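PDB 3MPX: FYVE, RhoGEF and PH domain-containing protein 5, which activates the Rho-family GTPase CDC42 by exchanging its bound GDP for GTP, and mediates the CDC42 activation induced by VEGF. Local coordinates for residues Gln115-His120 with Gln171-Tyr176; Lys35-Met40 with Pro80-Leu85; Gln175-Leu180 with Asn220-Val225. One frame throughout, in Å; residues are numbered along the deposited sequence.

Contact 1 of 3, residues Gln115-His120 with Gln171-Tyr176; sequences QGFDHH and QRLFQY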
# COMPACT_ATOMS: atom_id res chain seq x y z
N GLN A 115 -10.94 3.66 -19.16
CA GLN A 115 -11.16 2.26 -19.58
C GLN A 115 -10.04 1.35 -19.06
O GLN A 115 -10.28 0.19 -18.75
CB GLN A 115 -11.25 2.19 -21.12
CG GLN A 115 -11.01 0.80 -21.75
CD GLN A 115 -10.86 0.82 -23.25
OE1 GLN A 115 -9.76 1.00 -23.80
NE2 GLN A 115 -11.96 0.60 -23.96
N GLY A 116 -8.82 1.88 -18.99
CA GLY A 116 -7.66 1.14 -18.52
C GLY A 116 -7.74 0.73 -17.06
O GLY A 116 -7.55 -0.44 -16.73
N PHE A 117 -8.03 1.71 -16.19
CA PHE A 117 -8.17 1.53 -14.75
C PHE A 117 -9.43 0.71 -14.42
O PHE A 117 -9.64 0.33 -13.27
CB PHE A 117 -8.16 2.89 -14.03
CG PHE A 117 -6.78 3.49 -13.87
CD1 PHE A 117 -5.94 3.09 -12.84
CD2 PHE A 117 -6.33 4.48 -14.74
CE1 PHE A 117 -4.66 3.64 -12.71
CE2 PHE A 117 -5.04 5.03 -14.60
CZ PHE A 117 -4.22 4.60 -13.58
N ASP A 118 -10.27 0.41 -15.43
CA ASP A 118 -11.46 -0.41 -15.22
C ASP A 118 -11.07 -1.86 -15.03
O ASP A 118 -11.74 -2.57 -14.30
CB ASP A 118 -12.48 -0.23 -16.35
CG ASP A 118 -13.30 1.05 -16.22
OD1 ASP A 118 -13.68 1.40 -15.07
OD2 ASP A 118 -13.60 1.66 -17.27
N HIS A 119 -9.93 -2.27 -15.64
CA HIS A 119 -9.33 -3.59 -15.48
C HIS A 119 -8.89 -3.77 -14.02
O HIS A 119 -9.11 -4.85 -13.45
CB HIS A 119 -8.15 -3.77 -16.45
CG HIS A 119 -8.59 -3.93 -17.88
ND1 HIS A 119 -9.30 -5.05 -18.30
CD2 HIS A 119 -8.42 -3.11 -18.93
CE1 HIS A 119 -9.52 -4.87 -19.58
NE2 HIS A 119 -9.00 -3.72 -20.01
N HIS A 120 -8.34 -2.70 -13.40
CA HIS A 120 -8.02 -2.62 -11.97
C HIS A 120 -9.28 -2.89 -11.12
O HIS A 120 -9.24 -3.75 -10.25
CB HIS A 120 -7.39 -1.26 -11.59
CG HIS A 120 -5.90 -1.26 -11.74
ND1 HIS A 120 -5.08 -2.03 -10.90
CD2 HIS A 120 -5.12 -0.64 -12.65
CE1 HIS A 120 -3.85 -1.82 -11.31
NE2 HIS A 120 -3.82 -0.98 -12.35
N GLN A 171 -1.73 -2.18 -4.94
CA GLN A 171 -1.07 -1.18 -4.11
C GLN A 171 -0.66 0.10 -4.92
O GLN A 171 -0.72 1.21 -4.38
CB GLN A 171 0.11 -1.86 -3.39
CG GLN A 171 1.18 -0.95 -2.82
CD GLN A 171 2.33 -1.77 -2.34
OE1 GLN A 171 2.43 -2.07 -1.16
NE2 GLN A 171 3.20 -2.20 -3.25
N ARG A 172 -0.30 -0.07 -6.21
CA ARG A 172 0.08 1.06 -7.07
C ARG A 172 -0.99 2.16 -7.09
O ARG A 172 -0.66 3.34 -7.21
CB ARG A 172 0.33 0.58 -8.50
CG ARG A 172 1.03 1.60 -9.40
CD ARG A 172 2.41 2.02 -8.90
NE ARG A 172 2.98 3.05 -9.76
CZ ARG A 172 3.78 4.02 -9.35
NH1 ARG A 172 4.25 4.90 -10.21
NH2 ARG A 172 4.12 4.12 -8.07
N LEU A 173 -2.28 1.74 -7.01
CA LEU A 173 -3.43 2.63 -7.00
C LEU A 173 -3.41 3.58 -5.80
O LEU A 173 -3.67 4.76 -5.97
CB LEU A 173 -4.73 1.81 -7.07
CG LEU A 173 -4.92 0.90 -8.31
CD1 LEU A 173 -6.22 0.13 -8.22
CD2 LEU A 173 -4.87 1.71 -9.63
N PHE A 174 -3.04 3.08 -4.60
CA PHE A 174 -2.94 3.91 -3.39
C PHE A 174 -1.69 4.85 -3.46
O PHE A 174 -1.71 5.96 -2.91
CB PHE A 174 -2.95 3.04 -2.12
CG PHE A 174 -4.17 2.14 -2.00
CD1 PHE A 174 -5.43 2.67 -1.74
CD2 PHE A 174 -4.05 0.75 -2.13
CE1 PHE A 174 -6.55 1.83 -1.64
CE2 PHE A 174 -5.18 -0.08 -2.02
CZ PHE A 174 -6.43 0.47 -1.79
N GLN A 175 -0.65 4.42 -4.21
CA GLN A 175 0.56 5.17 -4.49
C GLN A 175 0.26 6.37 -5.39
O GLN A 175 0.72 7.47 -5.08
CB GLN A 175 1.63 4.25 -5.10
CG GLN A 175 2.36 3.39 -4.04
CD GLN A 175 3.22 2.30 -4.64
OE1 GLN A 175 3.52 2.27 -5.83
NE2 GLN A 175 3.63 1.36 -3.81
N TYR A 176 -0.56 6.19 -6.45
CA TYR A 176 -0.95 7.30 -7.33
C TYR A 176 -1.68 8.37 -6.48
O TYR A 176 -1.33 9.54 -6.55
CB TYR A 176 -1.87 6.84 -8.46
CG TYR A 176 -1.26 5.95 -9.53
CD1 TYR A 176 0.05 6.13 -9.95
CD2 TYR A 176 -2.04 5.02 -10.20
CE1 TYR A 176 0.60 5.35 -10.97
CE2 TYR A 176 -1.50 4.23 -11.22
CZ TYR A 176 -0.18 4.38 -11.58
OH TYR A 176 0.34 3.58 -12.57

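Contact 2 of 3, residues Lys35-Met40 with Pro80-Leu85; sequences KAYVEM and PAIHDL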
# COMPACT_ATOMS: atom_id res chain seq x y z
N LYS A 35 8.41 2.64 -13.63
CA LYS A 35 9.37 1.73 -14.27
C LYS A 35 9.44 0.43 -13.47
O LYS A 35 9.21 -0.66 -14.01
CB LYS A 35 10.78 2.33 -14.35
CG LYS A 35 10.90 3.54 -15.24
CD LYS A 35 12.33 3.89 -15.55
CE LYS A 35 12.41 5.18 -16.36
NZ LYS A 35 13.32 6.19 -15.74
N ALA A 36 9.70 0.56 -12.16
CA ALA A 36 9.80 -0.57 -11.23
C ALA A 36 8.53 -1.42 -11.19
O ALA A 36 8.63 -2.64 -11.00
CB ALA A 36 10.13 -0.06 -9.85
N TYR A 37 7.35 -0.78 -11.37
CA TYR A 37 6.03 -1.40 -11.36
C TYR A 37 5.77 -2.19 -12.64
O TYR A 37 5.20 -3.28 -12.59
CB TYR A 37 4.96 -0.33 -11.16
CG TYR A 37 3.55 -0.87 -11.06
CD1 TYR A 37 3.17 -1.69 -9.99
CD2 TYR A 37 2.59 -0.56 -12.01
CE1 TYR A 37 1.87 -2.19 -9.88
CE2 TYR A 37 1.28 -1.03 -11.90
CZ TYR A 37 0.93 -1.84 -10.83
OH TYR A 37 -0.36 -2.28 -10.70
N VAL A 38 6.20 -1.62 -13.79
CA VAL A 38 6.06 -2.21 -15.13
C VAL A 38 6.98 -3.45 -15.24
O VAL A 38 6.56 -4.47 -15.77
CB VAL A 38 6.29 -1.15 -16.22
CG1 VAL A 38 6.43 -1.79 -17.60
CG2 VAL A 38 5.15 -0.15 -16.22
N GLU A 39 8.18 -3.36 -14.64
CA GLU A 39 9.16 -4.45 -14.53
C GLU A 39 8.52 -5.59 -13.70
O GLU A 39 8.64 -6.76 -14.04
CB GLU A 39 10.43 -3.91 -13.84
CG GLU A 39 11.47 -4.94 -13.42
CD GLU A 39 12.53 -5.35 -14.43
OE1 GLU A 39 13.40 -6.18 -14.06
OE2 GLU A 39 12.50 -4.85 -15.58
N MSE A 40 7.82 -5.22 -12.62
CA MSE A 40 7.15 -6.15 -11.74
C MSE A 40 5.97 -6.79 -12.43
O MSE A 40 5.78 -8.00 -12.28
CB MSE A 40 6.73 -5.42 -10.45
CG MSE A 40 6.19 -6.36 -9.38
SE MSE A 40 4.28 -6.66 -9.60
CE MSE A 40 3.62 -5.10 -8.65
N PRO A 80 -2.54 -9.40 -17.87
CA PRO A 80 -1.97 -8.83 -19.12
C PRO A 80 -2.55 -7.46 -19.52
O PRO A 80 -1.82 -6.59 -20.00
CB PRO A 80 -2.31 -9.89 -20.17
CG PRO A 80 -2.58 -11.12 -19.43
CD PRO A 80 -3.17 -10.72 -18.13
N ALA A 81 -3.86 -7.27 -19.28
CA ALA A 81 -4.57 -6.02 -19.55
C ALA A 81 -4.00 -4.89 -18.70
O ALA A 81 -3.92 -3.76 -19.18
CB ALA A 81 -6.06 -6.19 -19.25
N ILE A 82 -3.64 -5.20 -17.43
CA ILE A 82 -3.05 -4.23 -16.50
C ILE A 82 -1.63 -3.94 -16.94
O ILE A 82 -1.28 -2.78 -17.07
CB ILE A 82 -3.16 -4.66 -15.01
CG1 ILE A 82 -4.63 -4.60 -14.54
CG2 ILE A 82 -2.26 -3.81 -14.09
CD1 ILE A 82 -5.04 -5.70 -13.50
N HIS A 83 -0.84 -4.98 -17.25
CA HIS A 83 0.53 -4.82 -17.73
C HIS A 83 0.61 -3.84 -18.94
O HIS A 83 1.44 -2.93 -18.93
CB HIS A 83 1.12 -6.19 -18.10
CG HIS A 83 2.52 -6.12 -18.64
ND1 HIS A 83 2.89 -6.84 -19.75
CD2 HIS A 83 3.58 -5.39 -18.22
CE1 HIS A 83 4.16 -6.54 -19.97
NE2 HIS A 83 4.62 -5.67 -19.08
N ASP A 84 -0.30 -4.01 -19.92
CA ASP A 84 -0.39 -3.20 -21.12
C ASP A 84 -0.75 -1.78 -20.79
O ASP A 84 -0.18 -0.85 -21.39
CB ASP A 84 -1.39 -3.82 -22.12
CG ASP A 84 -0.97 -5.16 -22.74
OD1 ASP A 84 0.26 -5.47 -22.73
OD2 ASP A 84 -1.86 -5.88 -23.26
N LEU A 85 -1.67 -1.59 -19.81
CA LEU A 85 -2.13 -0.28 -19.37
C LEU A 85 -0.96 0.53 -18.84
O LEU A 85 -0.77 1.68 -19.26
CB LEU A 85 -3.27 -0.39 -18.32
CG LEU A 85 -3.46 0.77 -17.32
CD1 LEU A 85 -4.07 2.00 -17.96
CD2 LEU A 85 -4.28 0.32 -16.13

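Contact 3 of 3, residues Gln175-Leu180 with Asn220-Val225; sequences QYQVLL and NLQKLV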
# COMPACT_ATOMS: atom_id res chain seq x y z
N GLN A 175 -0.65 4.42 -4.21
CA GLN A 175 0.56 5.17 -4.49
C GLN A 175 0.26 6.37 -5.39
O GLN A 175 0.72 7.47 -5.08
CB GLN A 175 1.63 4.25 -5.10
CG GLN A 175 2.36 3.39 -4.04
CD GLN A 175 3.22 2.30 -4.64
OE1 GLN A 175 3.52 2.27 -5.83
NE2 GLN A 175 3.63 1.36 -3.81
N TYR A 176 -0.56 6.19 -6.45
CA TYR A 176 -0.95 7.30 -7.33
C TYR A 176 -1.68 8.37 -6.48
O TYR A 176 -1.33 9.54 -6.55
CB TYR A 176 -1.87 6.84 -8.46
CG TYR A 176 -1.26 5.95 -9.53
CD1 TYR A 176 0.05 6.13 -9.95
CD2 TYR A 176 -2.04 5.02 -10.20
CE1 TYR A 176 0.60 5.35 -10.97
CE2 TYR A 176 -1.50 4.23 -11.22
CZ TYR A 176 -0.18 4.38 -11.58
OH TYR A 176 0.34 3.58 -12.57
N GLN A 177 -2.62 7.93 -5.61
CA GLN A 177 -3.35 8.77 -4.66
C GLN A 177 -2.41 9.59 -3.79
O GLN A 177 -2.53 10.81 -3.79
CB GLN A 177 -4.25 7.91 -3.79
CG GLN A 177 -5.55 7.54 -4.49
CD GLN A 177 -6.50 6.69 -3.66
OE1 GLN A 177 -7.71 6.69 -3.91
NE2 GLN A 177 -5.99 5.93 -2.68
N VAL A 178 -1.41 8.96 -3.14
CA VAL A 178 -0.48 9.71 -2.28
C VAL A 178 0.44 10.64 -3.12
O VAL A 178 0.60 11.80 -2.74
CB VAL A 178 0.33 8.88 -1.23
CG1 VAL A 178 -0.57 7.98 -0.41
CG2 VAL A 178 1.46 8.07 -1.86
N LEU A 179 0.99 10.14 -4.25
CA LEU A 179 1.86 10.93 -5.11
C LEU A 179 1.11 12.11 -5.72
O LEU A 179 1.64 13.24 -5.70
CB LEU A 179 2.47 10.07 -6.24
CG LEU A 179 3.74 9.31 -5.90
CD1 LEU A 179 3.72 7.94 -6.52
CD2 LEU A 179 4.96 10.04 -6.41
N LEU A 180 -0.11 11.86 -6.25
CA LEU A 180 -0.90 12.87 -6.94
C LEU A 180 -1.41 13.95 -6.01
O LEU A 180 -1.53 15.11 -6.42
CB LEU A 180 -2.03 12.22 -7.75
CG LEU A 180 -1.53 11.55 -9.06
CD1 LEU A 180 -2.53 10.58 -9.58
CD2 LEU A 180 -1.19 12.58 -10.13
N ASN A 220 -6.59 -2.22 4.90
CA ASN A 220 -5.25 -2.33 5.49
C ASN A 220 -4.15 -1.91 4.52
O ASN A 220 -3.22 -1.20 4.94
CB ASN A 220 -4.98 -3.73 6.02
CG ASN A 220 -3.97 -3.68 7.13
OD1 ASN A 220 -4.27 -3.20 8.23
ND2 ASN A 220 -2.74 -4.06 6.84
N LEU A 221 -4.26 -2.33 3.23
CA LEU A 221 -3.30 -1.98 2.18
C LEU A 221 -3.22 -0.46 2.06
O LEU A 221 -2.13 0.09 1.96
CB LEU A 221 -3.67 -2.63 0.82
CG LEU A 221 -2.69 -2.39 -0.36
CD1 LEU A 221 -1.25 -2.78 0.01
CD2 LEU A 221 -3.11 -3.17 -1.60
N GLN A 222 -4.38 0.21 2.14
CA GLN A 222 -4.48 1.66 2.09
C GLN A 222 -3.79 2.28 3.31
O GLN A 222 -2.92 3.12 3.11
CB GLN A 222 -5.95 2.12 1.98
CG GLN A 222 -6.14 3.63 2.13
CD GLN A 222 -7.46 4.09 1.59
OE1 GLN A 222 -7.53 4.83 0.60
NE2 GLN A 222 -8.52 3.70 2.24
N LYS A 223 -4.14 1.85 4.55
CA LYS A 223 -3.52 2.39 5.77
C LYS A 223 -2.00 2.36 5.68
O LYS A 223 -1.38 3.41 5.84
CB LYS A 223 -3.99 1.65 7.05
CG LYS A 223 -5.36 2.09 7.55
CD LYS A 223 -5.94 1.15 8.62
CE LYS A 223 -6.71 -0.04 8.09
NZ LYS A 223 -6.71 -1.18 9.05
N LEU A 224 -1.42 1.19 5.31
CA LEU A 224 0.02 1.00 5.21
C LEU A 224 0.66 1.82 4.10
O LEU A 224 1.80 2.28 4.28
CB LEU A 224 0.40 -0.49 5.09
CG LEU A 224 -0.21 -1.49 6.14
CD1 LEU A 224 0.43 -2.88 6.02
CD2 LEU A 224 -0.12 -0.97 7.60
N VAL A 225 -0.08 2.09 2.98
CA VAL A 225 0.49 2.92 1.90
C VAL A 225 0.56 4.39 2.38
O VAL A 225 1.61 5.05 2.20
CB VAL A 225 -0.19 2.75 0.52
CG1 VAL A 225 0.26 3.83 -0.46
CG2 VAL A 225 0.09 1.36 -0.07

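Contact 1 of 3, residues Gln115-His120 with Gln171-Tyr176
Leu173 sets its CD2 methyl over the face of the His120 imidazole, near the ring centre: CD2 stands 3.7 Å from the ring centroid and only 7° off the ring normal, a CH-pi contact. The other branch sits beside the ND1 and CG part of the ring, where Leu173 CD1 meets His120 ND1 at 3.6 Å. CG of the leucine is anti to the carbonyl carbon (chi1 -60°), which carries the fork off its own helix toward the imidazole. A branched aliphatic residue suits this place because CD2 can sit between His120 and Phe117 while CD1 adds to the contact with His120. At the edge of the phenylalanine ring, Phe117 CE1 is 3.6 Å from Leu173 CD2.

The same corner of Phe117 meets Tyr176, Phe117 CE1 to Tyr176 CE2 at 3.5 Å. These two rings meet rim to rim, with planes at 79°, neither lying over the other's face. The buried polar ends are provided for by other helices: Tyr176 OH bonds to Glu34, which also forms a salt bridge with Arg172, and His120 NE2 bonds to His86. Arg172 starts toward the other segment, but its guanidinium end leads off to Glu34 and to Gln175, where Arg172 NH2 donates to Gln175 OE1 (3.0 Å) in the guanidinium plane. Replacing His120 by an alanine would probably leave His86 NE2 without this partner and strip Leu173 CD2 of the flat surface it rests on. Histidine fits because one flat ring offers a face to an apolar methyl and a nitrogen to a polar partner. With Ile89 of helix 66-98 and Leu203 of helix 192-214 also against Phe117, this is the interior of the elongated, all-helical bundle of a Dbl-homology (RhoGEF) domain.

Contact 2 of 3, residues Lys35-Met40 with Pro80-Leu85
Tyr37 OH is held by a hydrogen bond to the backbone carbonyl of Val169 on helix 162-184, while an apolar group from the facing helix approaches the same oxygen: Ile82 CG2 lies 4.2 Å from Tyr37 OH. Tyrosine suits this place because its long ring crosses the core and brings a hydroxyl to a main-chain acceptor. CG is anti to the backbone N (chi1 -177°), and the ring passes obliquely by Ile82 to get there. His86, the residue after Leu85, meets that ring edge-to-face.

The backbones come closest at Val38 and His83, whose CA atoms are 6.6 Å apart. There the imidazole lies obliquely near the main-chain oxygen of Val38, with His83 CD2 and His83 NE2 both 4.0 Å from Val38 O; this is loose van der Waals contact rather than a polar bond. The compact, beta-branched Val38 is compatible with the close approach, and its methyls pack on His86, Gln87 and Leu90 farther along helix 66-98. The His83 side chain also rests on Gln42 and Asn45. Buried aliphatic and aromatic groups thus join helices 21-59 and 66-98, two neighbouring members of the helical bundle that makes up the Dbl-homology domain.

Contact 3 of 3, residues Gln175-Leu180 with Asn220-Val225
Gln175 opens the contact with the aliphatic part of its chain: its CG lies 4.2 Å from Val225 CG1, and the two side chains cross at about a right angle. The same methyl also rests 3.9 Å from the backbone N of Gln175. This is where the CA atoms of the two segments come nearest, those of Gln175 and Val225 being 6.8 Å apart. Glutamine suits such a half-open position, since its CG methylene can cover a valine while OE1 is taken up by Arg172 NH2.

Gln177 follows, pointing toward helix 218-230. Its extended chain brings NE2 to 3.8 Å from Gln222 OE1, too long for a hydrogen bond although the two amide planes are only 11° apart. The carbonyl end is engaged elsewhere, Gln177 OE1 being bonded to Thr208 OG1 of helix 192-214.

Val178, which is buried, adds an apolar contact from its CG1 to Val225 CG1 at 4.2 Å. Val225 therefore carries most of the second segment's share. Its CG1 is anti to the backbone N (chi1 169°), the setting that sends this methyl across to both Gln175 and Val178, and Phe174 packs against the same residue.

The short helical segments run at 33° to each other with axes 10.7 Å apart. On the far side of the second one, Asn220 OD1 accepts from Phe244 N, tying helix 218-230 to the first strand of the PH domain. The chemistry implies a light association between these two segments: Val225 lies against Val178 CG1 and against the CG and backbone N of Gln175, so that burial of apolar surface rather than polar bonding joins them.

How the contacts relate
Along the chain, contact 2 closes before contact 1 opens, and contact 3 begins on helix 162-184 where contact 1 ends, the two sharing Gln175 and Tyr176. Centres lie about 11 Å apart for contacts 1 and 2 and for contacts 1 and 3, whereas contacts 2 and 3 are about 18 Å apart and do not touch. Contact 1 is thus the middle of a chain of packing: Arg172 CB meets Tyr37 CZ at 3.4 Å, and Phe174 CB meets Val225 CG1 at 3.7 Å. Contact 2 joins helices 21-59 and 66-98, contact 1 helices 117-138 and 162-184, and contact 3 links helix 162-184 to helix 218-230, which precedes the PH strands.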